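Haloacid dehalogenase domain protein hydrolase (Planctomyces limnophilus, PDB 4OVY) is a putative phosphatase of the haloacid dehalogenase family that binds a calcium ion and probably acts as a hydrolase. Local coordinates at residues Val34-Leu47 / Leu147-Ser161. Sequence-based numbering, arbitrary orientation.
With CA (calcium ion), chain J; EDO (1,2-ethanediol), chain H.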
loop_
_atom_site.group_PDB
_atom_site.type_symbol
_atom_site.label_atom_id
_atom_site.label_comp_id
_atom_site.label_asym_id
_atom_site.label_seq_id
_atom_site.Cartn_x
_atom_site.Cartn_y
_atom_site.Cartn_z
ATOM N N VAL A 34 -14.565 12.827 2.993
ATOM C CA VAL A 34 -13.128 13.023 3.196
ATOM C C VAL A 34 -12.333 11.748 2.938
ATOM O O VAL A 34 -11.329 11.792 2.247
ATOM C CB VAL A 34 -12.818 13.527 4.627
ATOM C CG1 VAL A 34 -11.326 13.430 4.943
ATOM C CG2 VAL A 34 -13.304 14.960 4.793
ATOM N N SER A 35 -12.792 10.625 3.485
ATOM C CA SER A 35 -12.093 9.338 3.332
ATOM C C SER A 35 -11.912 8.885 1.873
ATOM O O SER A 35 -11.042 8.063 1.592
ATOM C CB SER A 35 -12.820 8.237 4.117
ATOM O OG SER A 35 -14.098 7.977 3.559
ATOM N N GLU A 36 -12.733 9.407 0.959
ATOM C CA GLU A 36 -12.674 9.023 -0.458
ATOM C C GLU A 36 -11.847 9.984 -1.327
ATOM O O GLU A 36 -11.654 9.735 -2.523
ATOM C CB GLU A 36 -14.096 8.904 -1.031
ATOM C CG GLU A 36 -14.886 7.718 -0.499
ATOM C CD GLU A 36 -16.354 7.749 -0.907
ATOM O OE1 GLU A 36 -16.677 8.098 -2.065
ATOM O OE2 GLU A 36 -17.199 7.422 -0.062
ATOM N N ARG A 37 -11.346 11.065 -0.734
ATOM C CA ARG A 37 -10.607 12.088 -1.478
ATOM C C ARG A 37 -9.165 11.669 -1.756
ATOM O O ARG A 37 -8.223 12.161 -1.135
ATOM C CB ARG A 37 -10.656 13.421 -0.737
ATOM C CG ARG A 37 -12.074 13.952 -0.593
ATOM C CD ARG A 37 -12.104 15.287 0.127
ATOM N NE ARG A 37 -13.463 15.588 0.548
ATOM C CZ ARG A 37 -13.806 16.541 1.405
ATOM N NH1 ARG A 37 -12.890 17.342 1.945
ATOM N NH2 ARG A 37 -15.086 16.687 1.720
ATOM N N ILE A 38 -9.018 10.752 -2.703
ATOM C CA ILE A 38 -7.724 10.213 -3.107
ATOM C C ILE A 38 -7.341 10.862 -4.424
ATOM O O ILE A 38 -8.145 10.880 -5.371
ATOM C CB ILE A 38 -7.806 8.685 -3.340
ATOM C CG1 ILE A 38 -8.301 7.952 -2.088
ATOM C CG2 ILE A 38 -6.471 8.129 -3.823
ATOM C CD1 ILE A 38 -7.549 8.305 -0.830
ATOM N N VAL A 39 -6.121 11.388 -4.483
ATOM C CA VAL A 39 -5.564 11.949 -5.712
ATOM C C VAL A 39 -4.197 11.329 -5.989
ATOM O O VAL A 39 -3.380 11.188 -5.078
ATOM C CB VAL A 39 -5.477 13.496 -5.671
ATOM C CG1 VAL A 39 -4.663 13.986 -4.487
ATOM C CG2 VAL A 39 -4.898 14.038 -6.968
ATOM N N THR A 40 -3.969 10.949 -7.247
ATOM C CA THR A 40 -2.736 10.283 -7.654
ATOM C C THR A 40 -1.956 11.117 -8.665
ATOM O O THR A 40 -2.523 11.669 -9.613
ATOM C CB THR A 40 -3.003 8.882 -8.243
ATOM O OG1 THR A 40 -3.955 8.971 -9.312
ATOM C CG2 THR A 40 -3.508 7.942 -7.179
ATOM N N PHE A 41 -0.648 11.194 -8.444
ATOM C CA PHE A 41 0.278 11.916 -9.305
ATOM C C PHE A 41 1.359 10.973 -9.809
ATOM O O PHE A 41 1.945 10.222 -9.032
ATOM C CB PHE A 41 0.994 13.018 -8.515
ATOM C CG PHE A 41 0.092 14.118 -8.035
ATOM C CD1 PHE A 41 -0.624 13.986 -6.854
ATOM C CD2 PHE A 41 -0.021 15.300 -8.752
ATOM C CE1 PHE A 41 -1.455 15.003 -6.412
ATOM C CE2 PHE A 41 -0.855 16.320 -8.313
ATOM C CZ PHE A 41 -1.565 16.170 -7.141
ATOM N N ASP A 42 1.669 11.044 -11.097
ATOM C CA ASP A 42 2.957 10.547 -11.560
ATOM C C ASP A 42 4.049 11.446 -10.959
ATOM O O ASP A 42 3.763 12.567 -10.508
ATOM C CB ASP A 42 3.019 10.567 -13.084
ATOM C CG ASP A 42 4.134 9.704 -13.646
ATOM O OD1 ASP A 42 4.818 8.969 -12.909
ATOM O OD2 ASP A 42 4.321 9.759 -14.864
ATOM N N ASN A 43 5.288 10.959 -10.949
ATOM C CA ASN A 43 6.423 11.748 -10.465
ATOM C C ASN A 43 7.229 12.357 -11.619
ATOM O O ASN A 43 7.146 13.557 -11.875
ATOM C CB ASN A 43 7.325 10.894 -9.558
ATOM C CG ASN A 43 8.431 11.708 -8.895
ATOM O OD1 ASN A 43 8.246 12.882 -8.559
ATOM N ND2 ASN A 43 9.586 11.086 -8.704
ATOM N N ASP A 44 7.987 11.521 -12.327
ATOM C CA ASP A 44 8.826 11.984 -13.443
ATOM C C ASP A 44 7.982 12.761 -14.457
ATOM O O ASP A 44 7.022 12.229 -14.981
ATOM C CB ASP A 44 9.474 10.798 -14.163
ATOM C CG ASP A 44 10.427 10.005 -13.283
ATOM O OD1 ASP A 44 11.036 10.567 -12.345
ATOM O OD2 ASP A 44 10.579 8.799 -13.551
ATOM N N GLY A 45 8.334 14.017 -14.713
ATOM C CA GLY A 45 7.657 14.827 -15.720
ATOM C C GLY A 45 6.344 15.444 -15.269
ATOM O O GLY A 45 5.739 16.219 -16.010
ATOM N N THR A 46 5.899 15.091 -14.063
ATOM C CA THR A 46 4.643 15.582 -13.515
ATOM C C THR A 46 4.918 16.457 -12.282
ATOM O O THR A 46 4.394 17.565 -12.188
ATOM C CB THR A 46 3.712 14.407 -13.175
ATOM O OG1 THR A 46 3.300 13.767 -14.392
ATOM C CG2 THR A 46 2.474 14.873 -12.419
ATOM N N LEU A 47 5.726 15.949 -11.352
ATOM C CA LEU A 47 6.134 16.685 -10.150
ATOM C C LEU A 47 7.548 17.261 -10.251
ATOM O O LEU A 47 7.883 18.218 -9.548
ATOM C CB LEU A 47 6.056 15.776 -8.921
ATOM C CG LEU A 47 4.670 15.264 -8.520
ATOM C CD1 LEU A 47 4.740 14.378 -7.288
ATOM C CD2 LEU A 47 3.716 16.428 -8.268
ATOM N N LEU A 147 -0.236 20.300 -4.426
ATOM C CA LEU A 147 -0.212 19.287 -3.363
ATOM C C LEU A 147 -0.691 19.845 -2.010
ATOM O O LEU A 147 -1.528 19.234 -1.346
ATOM C CB LEU A 147 1.192 18.701 -3.213
ATOM C CG LEU A 147 1.655 17.769 -4.335
ATOM C CD1 LEU A 147 3.157 17.563 -4.233
ATOM C CD2 LEU A 147 0.918 16.437 -4.293
ATOM N N ALA A 148 -0.168 21.006 -1.619
ATOM C CA ALA A 148 -0.559 21.646 -0.358
ATOM C C ALA A 148 -2.042 22.021 -0.346
ATOM O O ALA A 148 -2.737 21.811 0.648
ATOM C CB ALA A 148 0.294 22.889 -0.103
ATOM N N PHE A 149 -2.509 22.577 -1.460
ATOM C CA PHE A 149 -3.897 22.998 -1.617
ATOM C C PHE A 149 -4.844 21.809 -1.434
ATOM O O PHE A 149 -5.839 21.891 -0.720
ATOM C CB PHE A 149 -4.085 23.625 -3.002
ATOM C CG PHE A 149 -5.506 24.003 -3.324
ATOM C CD1 PHE A 149 -6.128 25.053 -2.658
ATOM C CD2 PHE A 149 -6.208 23.338 -4.318
ATOM C CE1 PHE A 149 -7.434 25.419 -2.966
ATOM C CE2 PHE A 149 -7.519 23.695 -4.625
ATOM C CZ PHE A 149 -8.132 24.737 -3.947
ATOM N N LEU A 150 -4.520 20.702 -2.085
ATOM C CA LEU A 150 -5.330 19.490 -1.972
ATOM C C LEU A 150 -5.325 18.937 -0.547
ATOM O O LEU A 150 -6.371 18.563 -0.013
ATOM C CB LEU A 150 -4.845 18.438 -2.972
ATOM C CG LEU A 150 -5.071 18.826 -4.439
ATOM C CD1 LEU A 150 -4.273 17.933 -5.374
ATOM C CD2 LEU A 150 -6.552 18.797 -4.797
ATOM N N ARG A 151 -4.158 18.897 0.082
ATOM C CA ARG A 151 -4.074 18.413 1.464
ATOM C C ARG A 151 -4.828 19.332 2.436
ATOM O O ARG A 151 -5.453 18.856 3.375
ATOM C CB ARG A 151 -2.620 18.187 1.881
ATOM C CG ARG A 151 -2.000 16.980 1.177
ATOM C CD ARG A 151 -0.675 16.564 1.799
ATOM N NE ARG A 151 0.363 17.572 1.608
ATOM C CZ ARG A 151 1.375 17.504 0.733
ATOM N NH1 ARG A 151 2.237 18.504 0.675
ATOM N NH2 ARG A 151 1.542 16.465 -0.086
ATOM N N GLN A 152 -4.807 20.635 2.183
ATOM C CA GLN A 152 -5.608 21.585 2.974
ATOM C C GLN A 152 -7.104 21.291 2.888
ATOM O O GLN A 152 -7.843 21.584 3.820
ATOM C CB GLN A 152 -5.328 23.025 2.542
ATOM C CG GLN A 152 -3.970 23.551 2.997
ATOM C CD GLN A 152 -3.528 24.800 2.241
ATOM O OE1 GLN A 152 -4.326 25.454 1.560
ATOM N NE2 GLN A 152 -2.248 25.136 2.360
ATOM N N HIS A 153 -7.543 20.697 1.778
ATOM C CA HIS A 153 -8.933 20.303 1.594
ATOM C C HIS A 153 -9.171 18.815 1.857
ATOM O O HIS A 153 -10.160 18.242 1.389
ATOM C CB HIS A 153 -9.397 20.717 0.197
ATOM C CG HIS A 153 -9.519 22.197 0.044
ATOM N ND1 HIS A 153 -8.429 23.015 -0.154
ATOM C CD2 HIS A 153 -10.596 23.012 0.112
ATOM C CE1 HIS A 153 -8.833 24.271 -0.225
ATOM N NE2 HIS A 153 -10.144 24.294 -0.070
ATOM N N GLU A 154 -8.259 18.220 2.629
ATOM C CA GLU A 154 -8.383 16.862 3.162
ATOM C C GLU A 154 -8.303 15.765 2.095
ATOM O O GLU A 154 -8.838 14.683 2.289
ATOM C CB GLU A 154 -9.638 16.725 4.042
ATOM C CG GLU A 154 -9.701 17.770 5.163
ATOM C CD GLU A 154 -10.743 17.449 6.227
ATOM O OE1 GLU A 154 -10.491 16.560 7.070
ATOM O OE2 GLU A 154 -11.816 18.096 6.234
ATOM N N PHE A 155 -7.610 16.034 0.989
ATOM C CA PHE A 155 -7.237 14.972 0.043
ATOM C C PHE A 155 -6.009 14.250 0.561
ATOM O O PHE A 155 -5.157 14.869 1.192
ATOM C CB PHE A 155 -6.860 15.526 -1.333
ATOM C CG PHE A 155 -8.024 15.924 -2.182
ATOM C CD1 PHE A 155 -8.772 17.048 -1.877
ATOM C CD2 PHE A 155 -8.354 15.191 -3.318
ATOM C CE1 PHE A 155 -9.841 17.423 -2.668
ATOM C CE2 PHE A 155 -9.423 15.564 -4.117
ATOM C CZ PHE A 155 -10.170 16.676 -3.787
ATOM N N LYS A 156 -5.915 12.953 0.277
ATOM C CA LYS A 156 -4.680 12.190 0.465
ATOM C C LYS A 156 -3.970 12.109 -0.874
ATOM O O LYS A 156 -4.515 11.567 -1.841
ATOM C CB LYS A 156 -4.954 10.767 0.964
ATOM C CG LYS A 156 -5.483 10.702 2.381
ATOM C CD LYS A 156 -5.787 9.275 2.825
ATOM C CE LYS A 156 -4.578 8.555 3.396
ATOM N NZ LYS A 156 -4.985 7.493 4.372
ATOM N N THR A 157 -2.749 12.627 -0.911
ATOM C CA THR A 157 -1.971 12.742 -2.135
ATOM C C THR A 157 -1.027 11.548 -2.245
ATOM O O THR A 157 -0.183 11.353 -1.376
ATOM C CB THR A 157 -1.132 14.038 -2.145
ATOM O OG1 THR A 157 -0.326 14.100 -0.957
ATOM C CG2 THR A 157 -2.031 15.273 -2.205
ATOM N N PHE A 158 -1.185 10.756 -3.303
ATOM C CA PHE A 158 -0.318 9.609 -3.573
ATOM C C PHE A 158 0.543 9.846 -4.818
ATOM O O PHE A 158 0.114 10.493 -5.785
ATOM C CB PHE A 158 -1.151 8.356 -3.857
ATOM C CG PHE A 158 -1.760 7.718 -2.648
ATOM C CD1 PHE A 158 -2.887 8.271 -2.048
ATOM C CD2 PHE A 158 -1.257 6.518 -2.150
ATOM C CE1 PHE A 158 -3.473 7.660 -0.952
ATOM C CE2 PHE A 158 -1.839 5.911 -1.056
ATOM C CZ PHE A 158 -2.946 6.481 -0.456
ATOM N N ILE A 159 1.746 9.285 -4.807
ATOM C CA ILE A 159 2.522 9.126 -6.034
ATOM C C ILE A 159 2.254 7.739 -6.619
ATOM O O ILE A 159 2.220 6.745 -5.889
ATOM C CB ILE A 159 4.029 9.308 -5.781
ATOM C CG1 ILE A 159 4.338 10.786 -5.545
ATOM C CG2 ILE A 159 4.854 8.798 -6.957
ATOM C CD1 ILE A 159 5.731 11.022 -5.003
ATOM N N VAL A 160 2.066 7.696 -7.935
ATOM C CA VAL A 160 1.895 6.458 -8.685
ATOM C C VAL A 160 2.825 6.551 -9.902
ATOM O O VAL A 160 2.477 7.135 -10.922
ATOM C CB VAL A 160 0.430 6.226 -9.099
ATOM C CG1 VAL A 160 0.265 4.878 -9.793
ATOM C CG2 VAL A 160 -0.485 6.283 -7.879
ATOM N N SER A 161 4.017 5.973 -9.766
ATOM C CA SER A 161 5.109 6.168 -10.727
ATOM C C SER A 161 5.645 4.838 -11.240
ATOM O O SER A 161 5.570 3.823 -10.558
ATOM C CB SER A 161 6.237 6.964 -10.066
ATOM O OG SER A 161 7.431 6.948 -10.832
HETATM CA CA CA J . 5.787 10.651 -16.412
HETATM C C1 EDO H . 10.013 6.168 -15.071
HETATM O O1 EDO H . 9.054 7.220 -14.880
HETATM C C2 EDO H . 9.574 5.256 -16.211
HETATM O O2 EDO H . 8.165 5.011 -16.129
HETATM O O HOH W 1 -8.620 12.030 2.782
HETATM O O HOH W 2 -13.132 19.278 3.910
HETATM O O HOH W 3 7.359 8.559 -12.783
HETATM O O HOH W 4 4.208 8.405 -17.046
HETATM O O HOH W 5 7.322 10.067 -17.702
#
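Leu147 CD2 lies over one face of the Phe41 ring, a CH-pi contact 3.9 Å from the ring centroid, while Leu150 CD1 meets the ring edge at CZ. With CG anti to its carbonyl carbon (chi1 -66°), Phe41 turns the ring toward helix 147-152. Val39 CG1 fits between Leu150, Phe155 and Thr157; the Phe155 ring is sandwiched between Arg37 CB and Leu150 CD2. On the other sheet face, Thr40 CG2 packs 3.5 Å from Val160 CG2.

Strands 38-41 and 156-161 pair in parallel through five backbone bonds, from Lys156 N-Arg37 O to Val160 N-Phe41 O (2.8 Å each). At one end Arg37 NH1 donates within its guanidinium plane to His153 O (2.9 Å), and NE donates a hydrogen bond to Val32 O. Beyond the other end, Asp42 OD2 (2.3 Å), Asp44 O and Asn234 bind calcium; Asp42 OD1 is salt-bridged to Lys216 and water-linked to Ser161 OG, which also hydrogen-bonds Ala163 N. Asp42, Asp44 and Thr46 match the DxDx(T/V) motif, consistent with a HAD active site.

Strand 230-233 pairs along the other edge of strand 38-41, giving it two parallel neighbours in the Rossmann-like HAD sheet, and helix 11-24 packs on Leu150 and His153.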